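Local coordinates for protein glycoside transferase (PDB 6R2M) that is a monomeric extracellular glycoside hydrolase linked to exopolysaccharide in Listeria monocytogenes, probably cleaving the glycosidic bonds of that polymer, at residues Ala167-Asn172 with Lys176-Ile181; Val101-Ile106 with Ala131-Tyr136; Val142-Tyr147 with Lys153-Leu158; His159-Asn164 with Met209-Leu214. One frame throughout, in Å; residues are numbered along the deposited sequence.

In the fold
Along the chain contact 2 comes first and joins helices 100-116 and 120-136. Contact 3 follows, in the short-stranded region after helix 120-136, around the hairpin of strands 147-148 and 153-154. Contact 4 then ties the turn at 159-164 forward to helix 209-223, and contact 1 is nested inside the loop it closes. The four contacts have centres about 11 to 16 Å apart, and each touches the others: Lys134 reaches Ile171 and Asn172, Asp145 reaches His159, and Phe104, Pro143 and Leu163 meet around Met168. Loops and short strands thus knit together helices of a largely alpha-helical protein, an organisation consistent with the alpha/alpha barrels of related glycoside hydrolases.

Contact 1: residues Ala167-Asn172 with Lys176-Ile181; sequences AMQQIN and KAYLPI
The terminal methyl of Met168 rests on the phenol ring of Tyr178. Its CE atom lies 4.3 Å from the centroid of the Tyr178 ring and 23° off the ring normal, a CH-pi contact displaced from the centre toward the rim. The sulfur is farther off and oblique, with Met168 SD 5.2 Å from the same centroid, which completes a Met-aromatic contact. The two side chains approach from opposite directions, so the far end of the tyrosine runs back along the methionine until Tyr178 OH stands 3.4 Å from Met168 CB. Gln169 crosses that end at about a right angle, its CG 3.6 Å from Tyr178 OH. The methionine is extended as far as its sulfur and then bends (chi3 61°), which turns the methyl over the ring and also brings CE to 4.1 Å from Ala177 CB.

Phe104 of helix 100-116, Pro143 and Leu163 pack around Met168, while Tyr178 also touches Glu222 of helix 209-223. Beyond this shell, the backbone makes the turn that lets the chain come back on itself. Helix 165-170 is ended by a Schellman motif with Asn172, of positive phi, as its C-prime residue: Tyr173 N pairs with Met168 O, and Asn172 N lies 3.2 Å from Gln169 O. The 3-10 turn at 176-178 then presents Ala177 and Tyr178 to the helix just left. Apart from the phenol oxygen set against the helix backbone at Met168, the meeting is of methyl, sulfur and aromatic carbon, so its cohesion probably comes largely from dispersion and shape.

Contact 2: residues Val101-Ile106 with Ala131-Tyr136; sequences VDDFRI and ANTKKY
Asp103 OD2 accepts hydrogen bonds from two directions along the chain, one from Thr133 OG1 at 2.7 Å and the other from Asn98 ND2, just before helix 100-116. The threonine hydroxyl does not approach in the carboxylate plane but from above it, 38° out. Asp103 and Thr133 are both buried, and the two bonds satisfy this carboxylate oxygen. Thr133 holds its OG1 beside its own backbone N (chi1 -66°), with the methyl CG2 anti to that N, where it borders the carboxylate. Thr133 CG2 is 3.5 Å from Asp103 OD2, and it continues obliquely toward the phenyl ring of Phe104, where CG2 is 4.4 Å from Phe104 CE1.

Helices 100-116 and 120-136 follow each other in sequence and run roughly antiparallel here, forming an alpha-helical hairpin whose closest backbone approach is Asp103 to Thr133, 7.3 Å between their CA atoms. Phe104 brings the end of its ring back toward helix 120-136 and also packs on Ala167 and Met168 of helix 165-170.

On the side of helix 100-116 turned from Thr133, Arg105 reaches back to Asp102, three residues, or one turn, earlier. Its NH1 forms a salt bridge of 2.9 Å with Asp102 OD1, at an N-H...O angle of 152°, and the carboxylate meets the guanidinium at its edge, nearly in plane. The Arg105 side chain also touches Glu51, Leu55 and Glu58 of helix 50-62, while on the partner helix Lys134 NZ hydrogen-bonds to Ile171 O and Asn172 O.

Contact 3: residues Val142-Tyr147 with Lys153-Leu158; sequences VPVDFY and KKADTL
Two short antiparallel strands, 147-148 and 153-154, form a beta-hairpin, and this contact covers its open end together with the chain that runs on from it. Tyr147 and Lys154 make a non-hydrogen-bonded pair with CA atoms 4.4 Å apart. Lys154 CG lies 3.7 Å from Tyr147 CD1, in the plane of the ring at its edge, while the ammonium group goes on to Tyr136 O.

One step along, Ala155 N donates to Phe146 O in a nearly straight bond of 2.9 Å (171°). The methyl of Ala155 sits squarely over the Phe146 ring, with CB 3.4 Å from the ring centroid; the phenyl is tucked between its own backbone N and carbonyl carbon, and this torsion (chi1 60°) turns the ring over Ala155. Val144 closes on the same alanine, with CB to Ala155 CB at 4.2 Å.

The next backbone link is Asp145 N to Thr157 O, 3.0 Å. Thr157 OG1 adds a side-chain bond of 2.9 Å to Asp145 OD2, arriving 49° above the carboxylate plane; the strongest partner of that oxygen is His159 ND1, hydrogen-bonded to it from just beyond the segment. At the end of the contact the branches of Leu158 lie against Pro143 O. From one backbone link to the other, one chain advances by one residue and its partner by two, an irregular continuation of an otherwise ordinary antiparallel beta-hairpin.

Contact 4: residues His159-Asn164 with Met209-Leu214; sequences HLSYLN and MIDQML
The 3-10 turn at 160-162 comes close to the first turns of helix 209-223, with the CA atoms of Ser161 and Leu214 only 5.1 Å apart. The small serine side chain at this point is consistent with such nearness. Its CB fits between Asp211 and Leu214, which are three residues apart and so share one side of the helix: Ser161 CB is 3.9 Å from Asp211 CB and 4.1 Å from Leu214 CB. One branch of the leucine reaches the turn's backbone, with Leu214 CD1 3.9 Å from Ser161 O.

This turn links strand 158-159 to helix 165-170, whose start is marked by Asn164 at the N-cap position, its OD1 accepting from Ala167 N. The contact therefore sets the lead-in to one helix against the beginning of another that lies 45 residues along.

Polar groups are joined through water. The serine hydroxyl, held between backbone N and carbonyl carbon (chi1 68°), hydrogen-bonds to a water 2.7 Å from Ser161 OG, and the same water donates to Asp211 OD1 at 3.0 Å. The Tyr162 ring presents its edge to this water. A second water lies 2.8 Å from Leu214 O and is more weakly placed for Leu163 O; with more acceptors than protons, it may not serve both. On its other sides helix 209-223 is covered by helices 228-241 and 262-274, which meet Met209 and Met213.

Contact 1: residues Ala167-Asn172 with Lys176-Ile181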
# COMPACT_ATOMS: atom_id res chain seq x y z
N ALA A 167 5.36 -2.88 9.45
CA ALA A 167 5.71 -1.55 9.95
C ALA A 167 5.34 -1.41 11.42
O ALA A 167 6.08 -0.81 12.20
CB ALA A 167 5.03 -0.47 9.11
N MET A 168 4.20 -1.96 11.81
CA MET A 168 3.77 -1.83 13.20
C MET A 168 4.68 -2.60 14.15
O MET A 168 4.90 -2.15 15.28
CB MET A 168 2.32 -2.30 13.35
CG MET A 168 1.36 -1.45 12.57
SD MET A 168 -0.32 -2.09 12.65
CE MET A 168 -0.61 -2.00 14.42
N GLN A 169 5.21 -3.74 13.71
CA GLN A 169 6.15 -4.46 14.55
C GLN A 169 7.48 -3.72 14.66
O GLN A 169 8.15 -3.79 15.70
CB GLN A 169 6.35 -5.88 14.01
CG GLN A 169 5.08 -6.71 14.03
CD GLN A 169 5.20 -8.02 13.27
OE1 GLN A 169 6.03 -8.16 12.38
NE2 GLN A 169 4.34 -8.97 13.60
N GLN A 170 7.87 -2.99 13.61
CA GLN A 170 9.12 -2.24 13.63
C GLN A 170 9.14 -1.19 14.73
O GLN A 170 10.21 -0.88 15.27
CB GLN A 170 9.35 -1.58 12.27
CG GLN A 170 10.54 -0.66 12.24
CD GLN A 170 11.85 -1.41 12.32
OE1 GLN A 170 12.01 -2.46 11.70
NE2 GLN A 170 12.81 -0.87 13.09
N ILE A 171 7.99 -0.63 15.09
CA ILE A 171 7.91 0.41 16.11
C ILE A 171 7.23 -0.10 17.38
O ILE A 171 6.89 0.69 18.25
CB ILE A 171 7.22 1.67 15.54
CG1 ILE A 171 7.59 2.92 16.35
CG2 ILE A 171 5.72 1.49 15.41
CD1 ILE A 171 9.04 3.32 16.22
N ASN A 172 7.03 -1.42 17.49
CA ASN A 172 6.59 -2.05 18.74
C ASN A 172 5.26 -1.50 19.26
O ASN A 172 5.15 -1.11 20.43
CB ASN A 172 7.67 -1.94 19.81
CG ASN A 172 8.95 -2.61 19.41
OD1 ASN A 172 9.98 -1.95 19.19
ND2 ASN A 172 8.91 -3.93 19.30
N LYS A 176 -2.40 -4.86 22.21
CA LYS A 176 -3.79 -4.50 22.01
C LYS A 176 -4.02 -3.85 20.65
O LYS A 176 -5.15 -3.90 20.13
CB LYS A 176 -4.26 -3.56 23.13
CG LYS A 176 -3.48 -2.25 23.18
CD LYS A 176 -3.96 -1.33 24.30
CE LYS A 176 -5.47 -1.10 24.22
NZ LYS A 176 -5.91 -0.03 25.16
N ALA A 177 -2.97 -3.26 20.06
CA ALA A 177 -3.10 -2.62 18.76
C ALA A 177 -3.49 -3.61 17.68
O ALA A 177 -4.03 -3.21 16.65
CB ALA A 177 -1.78 -1.95 18.37
N TYR A 178 -3.24 -4.90 17.90
CA TYR A 178 -3.48 -5.93 16.91
C TYR A 178 -4.81 -6.63 17.10
O TYR A 178 -5.19 -7.46 16.26
CB TYR A 178 -2.33 -6.94 16.92
CG TYR A 178 -0.98 -6.32 16.62
CD1 TYR A 178 -0.50 -6.25 15.33
CD2 TYR A 178 -0.20 -5.78 17.64
CE1 TYR A 178 0.73 -5.68 15.05
CE2 TYR A 178 1.03 -5.19 17.37
CZ TYR A 178 1.48 -5.15 16.07
OH TYR A 178 2.70 -4.59 15.77
N LEU A 179 -5.54 -6.31 18.17
CA LEU A 179 -6.82 -6.96 18.40
C LEU A 179 -7.77 -6.84 17.22
O LEU A 179 -8.46 -7.83 16.92
CB LEU A 179 -7.48 -6.42 19.68
CG LEU A 179 -8.68 -7.23 20.18
CD1 LEU A 179 -8.18 -8.44 20.95
CD2 LEU A 179 -9.61 -6.40 21.06
N PRO A 180 -7.87 -5.70 16.51
CA PRO A 180 -8.80 -5.65 15.37
C PRO A 180 -8.49 -6.71 14.32
O PRO A 180 -9.40 -7.45 13.92
CB PRO A 180 -8.62 -4.22 14.83
CG PRO A 180 -8.29 -3.43 16.07
CD PRO A 180 -7.41 -4.34 16.89
N ILE A 181 -7.24 -6.83 13.88
CA ILE A 181 -6.94 -7.80 12.83
C ILE A 181 -6.89 -9.23 13.36
O ILE A 181 -7.06 -10.18 12.59
CB ILE A 181 -5.64 -7.39 12.10
CG1 ILE A 181 -5.49 -8.11 10.75
CG2 ILE A 181 -4.42 -7.64 12.98
CD1 ILE A 181 -6.55 -7.72 9.72

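Contact 2: residues Val101-Ile106 with Ala131-Tyr136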
# COMPACT_ATOMS: atom_id res chain seq x y z
N VAL A 101 -1.55 4.35 6.68
CA VAL A 101 -1.08 3.37 5.69
C VAL A 101 0.07 3.96 4.87
O VAL A 101 1.02 3.25 4.52
CB VAL A 101 -2.25 2.89 4.81
CG1 VAL A 101 -2.93 4.06 4.03
CG2 VAL A 101 -1.83 1.75 3.89
N ASP A 102 0.00 5.26 4.58
CA ASP A 102 1.04 5.92 3.80
C ASP A 102 2.29 6.20 4.64
O ASP A 102 3.41 6.13 4.11
CB ASP A 102 0.50 7.21 3.18
CG ASP A 102 -0.67 6.94 2.23
OD1 ASP A 102 -0.68 5.87 1.59
OD2 ASP A 102 -1.60 7.78 2.13
N ASP A 103 2.12 6.49 5.94
CA ASP A 103 3.27 6.62 6.82
C ASP A 103 4.02 5.30 6.91
O ASP A 103 5.25 5.27 6.83
CB ASP A 103 2.86 7.03 8.23
CG ASP A 103 2.16 8.36 8.30
OD1 ASP A 103 2.07 9.08 7.28
OD2 ASP A 103 1.70 8.68 9.42
N PHE A 104 3.27 4.21 7.11
CA PHE A 104 3.85 2.87 7.21
C PHE A 104 4.65 2.53 5.96
O PHE A 104 5.77 2.00 6.05
CB PHE A 104 2.74 1.82 7.40
CG PHE A 104 2.05 1.86 8.73
CD1 PHE A 104 2.68 2.37 9.87
CD2 PHE A 104 0.75 1.37 8.84
CE1 PHE A 104 2.01 2.38 11.09
CE2 PHE A 104 0.08 1.38 10.04
CZ PHE A 104 0.72 1.88 11.18
N ARG A 105 4.10 2.82 4.79
CA ARG A 105 4.78 2.49 3.55
C ARG A 105 6.07 3.28 3.41
O ARG A 105 7.11 2.73 3.05
CB ARG A 105 3.86 2.76 2.36
CG ARG A 105 4.51 2.34 1.05
CD ARG A 105 3.64 2.70 -0.14
NE ARG A 105 2.33 2.05 -0.06
CZ ARG A 105 1.20 2.67 0.27
NH1 ARG A 105 1.19 3.96 0.60
NH2 ARG A 105 0.06 1.98 0.28
N ILE A 106 6.03 4.58 3.72
CA ILE A 106 7.21 5.43 3.54
C ILE A 106 8.30 5.04 4.53
O ILE A 106 9.47 4.94 4.16
CB ILE A 106 6.80 6.91 3.68
CG1 ILE A 106 6.09 7.35 2.39
CG2 ILE A 106 8.02 7.80 3.93
CD1 ILE A 106 5.27 8.64 2.51
N ALA A 131 7.64 6.85 15.07
CA ALA A 131 7.31 7.06 16.48
C ALA A 131 6.22 8.10 16.63
O ALA A 131 5.30 7.94 17.44
CB ALA A 131 8.58 7.46 17.25
N ASN A 132 6.29 9.16 15.82
CA ASN A 132 5.25 10.18 15.85
C ASN A 132 3.90 9.63 15.39
O ASN A 132 2.86 9.97 15.96
CB ASN A 132 5.70 11.36 14.99
CG ASN A 132 4.85 12.57 15.18
OD1 ASN A 132 4.85 13.18 16.25
ND2 ASN A 132 4.12 12.95 14.14
N THR A 133 3.90 8.78 14.35
CA THR A 133 2.65 8.17 13.90
C THR A 133 2.03 7.30 14.99
O THR A 133 0.82 7.34 15.23
CB THR A 133 2.91 7.34 12.64
OG1 THR A 133 3.29 8.21 11.57
CG2 THR A 133 1.66 6.56 12.26
N LYS A 134 2.85 6.47 15.63
CA LYS A 134 2.36 5.63 16.72
C LYS A 134 1.79 6.46 17.86
O LYS A 134 0.79 6.08 18.48
CB LYS A 134 3.49 4.73 17.21
CG LYS A 134 3.16 3.92 18.47
CD LYS A 134 4.37 3.11 18.89
CE LYS A 134 4.29 2.62 20.32
NZ LYS A 134 5.55 1.92 20.67
N LYS A 135 2.43 7.60 18.15
CA LYS A 135 2.03 8.41 19.31
C LYS A 135 0.68 9.10 19.08
O LYS A 135 -0.19 9.08 19.96
CB LYS A 135 3.12 9.43 19.63
CG LYS A 135 2.76 10.40 20.76
CD LYS A 135 3.96 11.26 21.12
CE LYS A 135 3.61 12.23 22.24
NZ LYS A 135 4.74 13.16 22.51
N TYR A 136 0.49 9.70 17.90
CA TYR A 136 -0.65 10.58 17.69
C TYR A 136 -1.80 9.94 16.92
O TYR A 136 -2.96 10.26 17.18
CB TYR A 136 -0.21 11.85 16.96
CG TYR A 136 0.57 12.77 17.87
CD1 TYR A 136 -0.08 13.53 18.83
CD2 TYR A 136 1.96 12.83 17.81
CE1 TYR A 136 0.63 14.36 19.69
CE2 TYR A 136 2.68 13.67 18.67
CZ TYR A 136 2.00 14.42 19.60
OH TYR A 136 2.70 15.25 20.45

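Contact 3: residues Val142-Tyr147 with Lys153-Leu158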
# COMPACT_ATOMS: atom_id res chain seq x y z
N VAL A 142 -4.06 1.85 20.14
CA VAL A 142 -4.63 1.15 18.99
C VAL A 142 -4.69 2.13 17.82
O VAL A 142 -5.29 3.20 17.97
CB VAL A 142 -6.03 0.60 19.31
CG1 VAL A 142 -6.57 -0.22 18.14
CG2 VAL A 142 -6.00 -0.21 20.62
N PRO A 143 -4.13 1.79 16.66
CA PRO A 143 -4.09 2.78 15.58
C PRO A 143 -5.48 3.19 15.12
O PRO A 143 -6.42 2.40 15.13
CB PRO A 143 -3.33 2.06 14.46
CG PRO A 143 -3.47 0.59 14.79
CD PRO A 143 -3.47 0.53 16.29
N VAL A 144 -5.59 4.46 14.70
CA VAL A 144 -6.73 4.95 13.95
C VAL A 144 -6.20 5.55 12.65
O VAL A 144 -4.99 5.72 12.47
CB VAL A 144 -7.57 5.97 14.75
CG1 VAL A 144 -8.18 5.30 15.99
CG2 VAL A 144 -6.72 7.17 15.19
N ASP A 145 -7.11 5.88 11.74
CA ASP A 145 -6.69 6.13 10.35
C ASP A 145 -5.78 7.33 10.22
O ASP A 145 -4.94 7.38 9.31
CB ASP A 145 -7.91 6.35 9.46
CG ASP A 145 -8.69 5.07 9.22
OD1 ASP A 145 -8.12 3.97 9.39
OD2 ASP A 145 -9.88 5.17 8.87
N PHE A 146 -5.95 8.33 11.08
CA PHE A 146 -5.24 9.59 10.87
C PHE A 146 -5.30 10.42 12.12
O PHE A 146 -6.08 10.15 13.04
CB PHE A 146 -5.80 10.38 9.68
CG PHE A 146 -7.24 10.77 9.83
CD1 PHE A 146 -7.62 11.84 10.64
CD2 PHE A 146 -8.21 10.09 9.12
CE1 PHE A 146 -8.96 12.19 10.76
CE2 PHE A 146 -9.54 10.44 9.24
CZ PHE A 146 -9.91 11.50 10.05
N TYR A 147 -4.44 11.43 12.15
CA TYR A 147 -4.45 12.47 13.16
C TYR A 147 -4.48 13.79 12.41
O TYR A 147 -3.68 14.00 11.49
CB TYR A 147 -3.22 12.37 14.06
CG TYR A 147 -3.09 13.48 15.09
CD1 TYR A 147 -3.89 13.50 16.21
CD2 TYR A 147 -2.15 14.50 14.92
CE1 TYR A 147 -3.77 14.51 17.16
CE2 TYR A 147 -2.02 15.51 15.86
CZ TYR A 147 -2.84 15.50 16.97
OH TYR A 147 -2.72 16.49 17.92
N LYS A 153 -7.05 16.57 16.43
CA LYS A 153 -8.11 15.59 16.64
C LYS A 153 -7.73 14.31 15.93
O LYS A 153 -7.21 14.34 14.81
CB LYS A 153 -9.46 16.10 16.11
CG LYS A 153 -9.78 17.53 16.51
CD LYS A 153 -10.68 17.61 17.74
CE LYS A 153 -10.60 19.00 18.39
NZ LYS A 153 -10.37 20.10 17.41
N LYS A 154 -7.98 13.18 16.58
CA LYS A 154 -7.73 11.87 16.00
C LYS A 154 -8.97 11.36 15.26
O LYS A 154 -10.11 11.72 15.59
CB LYS A 154 -7.35 10.86 17.10
CG LYS A 154 -6.19 11.28 18.01
CD LYS A 154 -6.44 10.84 19.45
CE LYS A 154 -5.15 10.62 20.23
NZ LYS A 154 -4.00 11.35 19.65
N ALA A 155 -8.74 10.52 14.25
CA ALA A 155 -9.84 9.82 13.61
C ALA A 155 -10.54 8.89 14.60
O ALA A 155 -9.93 8.39 15.55
CB ALA A 155 -9.35 9.01 12.41
N ASP A 156 -11.83 8.65 14.39
CA ASP A 156 -12.56 7.71 15.23
C ASP A 156 -12.82 6.39 14.51
O ASP A 156 -13.63 5.59 14.98
CB ASP A 156 -13.87 8.32 15.73
CG ASP A 156 -14.74 8.86 14.62
OD1 ASP A 156 -14.59 8.43 13.45
OD2 ASP A 156 -15.60 9.72 14.92
N THR A 157 -12.15 6.15 13.38
CA THR A 157 -12.26 4.90 12.67
C THR A 157 -10.88 4.30 12.49
O THR A 157 -9.88 5.02 12.39
CB THR A 157 -12.90 5.06 11.27
OG1 THR A 157 -12.14 6.00 10.49
CG2 THR A 157 -14.31 5.56 11.38
N LEU A 158 -10.83 2.97 12.40
CA LEU A 158 -9.68 2.27 11.83
C LEU A 158 -10.18 1.44 10.66
O LEU A 158 -10.97 0.51 10.85
CB LEU A 158 -8.98 1.37 12.85
CG LEU A 158 -7.89 0.47 12.26
CD1 LEU A 158 -6.73 1.31 11.70
CD2 LEU A 158 -7.38 -0.55 13.29

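Contact 4: residues His159-Asn164 with Met209-Leu214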
# COMPACT_ATOMS: atom_id res chain seq x y z
N HIS A 159 -9.72 1.76 9.46
CA HIS A 159 -9.91 0.89 8.32
C HIS A 159 -8.81 -0.16 8.32
O HIS A 159 -7.62 0.17 8.31
CB HIS A 159 -9.91 1.70 7.03
CG HIS A 159 -11.18 2.48 6.84
ND1 HIS A 159 -11.49 3.58 7.61
CD2 HIS A 159 -12.22 2.30 6.00
CE1 HIS A 159 -12.67 4.06 7.24
NE2 HIS A 159 -13.13 3.30 6.26
N LEU A 160 -9.21 -1.44 8.35
CA LEU A 160 -8.22 -2.50 8.48
C LEU A 160 -7.29 -2.56 7.27
O LEU A 160 -6.17 -3.09 7.38
CB LEU A 160 -8.92 -3.84 8.67
CG LEU A 160 -9.73 -3.92 9.96
CD1 LEU A 160 -10.46 -5.24 10.04
CD2 LEU A 160 -8.81 -3.72 11.15
N SER A 161 -7.73 -2.04 6.12
CA SER A 161 -6.86 -2.00 4.95
C SER A 161 -5.69 -1.05 5.11
O SER A 161 -4.79 -1.05 4.26
CB SER A 161 -7.68 -1.62 3.71
OG SER A 161 -8.12 -0.27 3.79
N TYR A 162 -5.67 -0.24 6.16
CA TYR A 162 -4.56 0.65 6.45
C TYR A 162 -3.47 -0.03 7.27
O TYR A 162 -2.42 0.58 7.51
CB TYR A 162 -5.07 1.88 7.20
CG TYR A 162 -5.63 3.00 6.34
CD1 TYR A 162 -6.11 2.77 5.05
CD2 TYR A 162 -5.65 4.31 6.83
CE1 TYR A 162 -6.62 3.82 4.28
CE2 TYR A 162 -6.16 5.35 6.08
CZ TYR A 162 -6.63 5.10 4.80
OH TYR A 162 -7.12 6.16 4.05
N LEU A 163 -3.68 -1.28 7.71
CA LEU A 163 -2.71 -1.90 8.60
C LEU A 163 -1.53 -2.44 7.80
O LEU A 163 -1.69 -3.06 6.74
CB LEU A 163 -3.35 -3.03 9.41
CG LEU A 163 -4.46 -2.64 10.38
CD1 LEU A 163 -5.13 -3.88 10.93
CD2 LEU A 163 -3.95 -1.79 11.52
N ASN A 164 -0.33 -2.19 8.32
CA ASN A 164 0.90 -2.71 7.75
C ASN A 164 1.58 -3.41 8.92
O ASN A 164 2.16 -2.75 9.78
CB ASN A 164 1.74 -1.58 7.16
CG ASN A 164 3.00 -2.06 6.48
OD1 ASN A 164 3.69 -2.97 6.95
ND2 ASN A 164 3.33 -1.42 5.36
N MET A 209 -12.27 -4.79 -3.73
CA MET A 209 -11.35 -5.90 -3.52
C MET A 209 -9.91 -5.46 -3.29
O MET A 209 -9.11 -6.27 -2.79
CB MET A 209 -11.44 -6.89 -4.69
CG MET A 209 -12.77 -7.66 -4.71
SD MET A 209 -13.02 -8.71 -3.25
CE MET A 209 -11.93 -10.06 -3.66
N ILE A 210 -9.53 -4.23 -3.66
CA ILE A 210 -8.23 -3.72 -3.22
C ILE A 210 -8.18 -3.71 -1.70
O ILE A 210 -7.23 -4.22 -1.09
CB ILE A 210 -7.97 -2.31 -3.77
CG1 ILE A 210 -7.87 -2.34 -5.29
CG2 ILE A 210 -6.70 -1.72 -3.13
CD1 ILE A 210 -7.65 -0.95 -5.89
N ASP A 211 -9.19 -3.12 -1.07
CA ASP A 211 -9.20 -3.06 0.39
C ASP A 211 -9.32 -4.45 1.00
O ASP A 211 -8.61 -4.77 1.97
CB ASP A 211 -10.32 -2.15 0.85
CG ASP A 211 -10.26 -0.77 0.20
OD1 ASP A 211 -9.13 -0.33 -0.11
OD2 ASP A 211 -11.31 -0.14 0.01
N GLN A 212 -10.15 -5.31 0.41
CA GLN A 212 -10.28 -6.67 0.91
C GLN A 212 -8.95 -7.42 0.84
O GLN A 212 -8.60 -8.15 1.77
CB GLN A 212 -11.36 -7.42 0.15
CG GLN A 212 -12.79 -6.88 0.38
CD GLN A 212 -13.34 -7.26 1.75
OE1 GLN A 212 -13.13 -8.38 2.20
NE2 GLN A 212 -14.04 -6.33 2.40
N MET A 213 -8.20 -7.26 -0.26
CA MET A 213 -6.93 -7.98 -0.37
C MET A 213 -5.93 -7.47 0.66
O MET A 213 -5.17 -8.25 1.24
CB MET A 213 -6.33 -7.84 -1.78
CG MET A 213 -7.01 -8.66 -2.86
SD MET A 213 -7.26 -10.40 -2.45
CE MET A 213 -5.60 -10.88 -1.94
N LEU A 214 -5.92 -6.15 0.91
CA LEU A 214 -5.00 -5.63 1.90
C LEU A 214 -5.33 -6.16 3.30
O LEU A 214 -4.43 -6.48 4.07
CB LEU A 214 -5.01 -4.10 1.88
CG LEU A 214 -4.34 -3.52 0.62
CD1 LEU A 214 -4.63 -2.03 0.52
CD2 LEU A 214 -2.83 -3.78 0.67
O HOH W 1 -7.17 1.11 1.71
O HOH W 2 -1.93 -5.29 4.25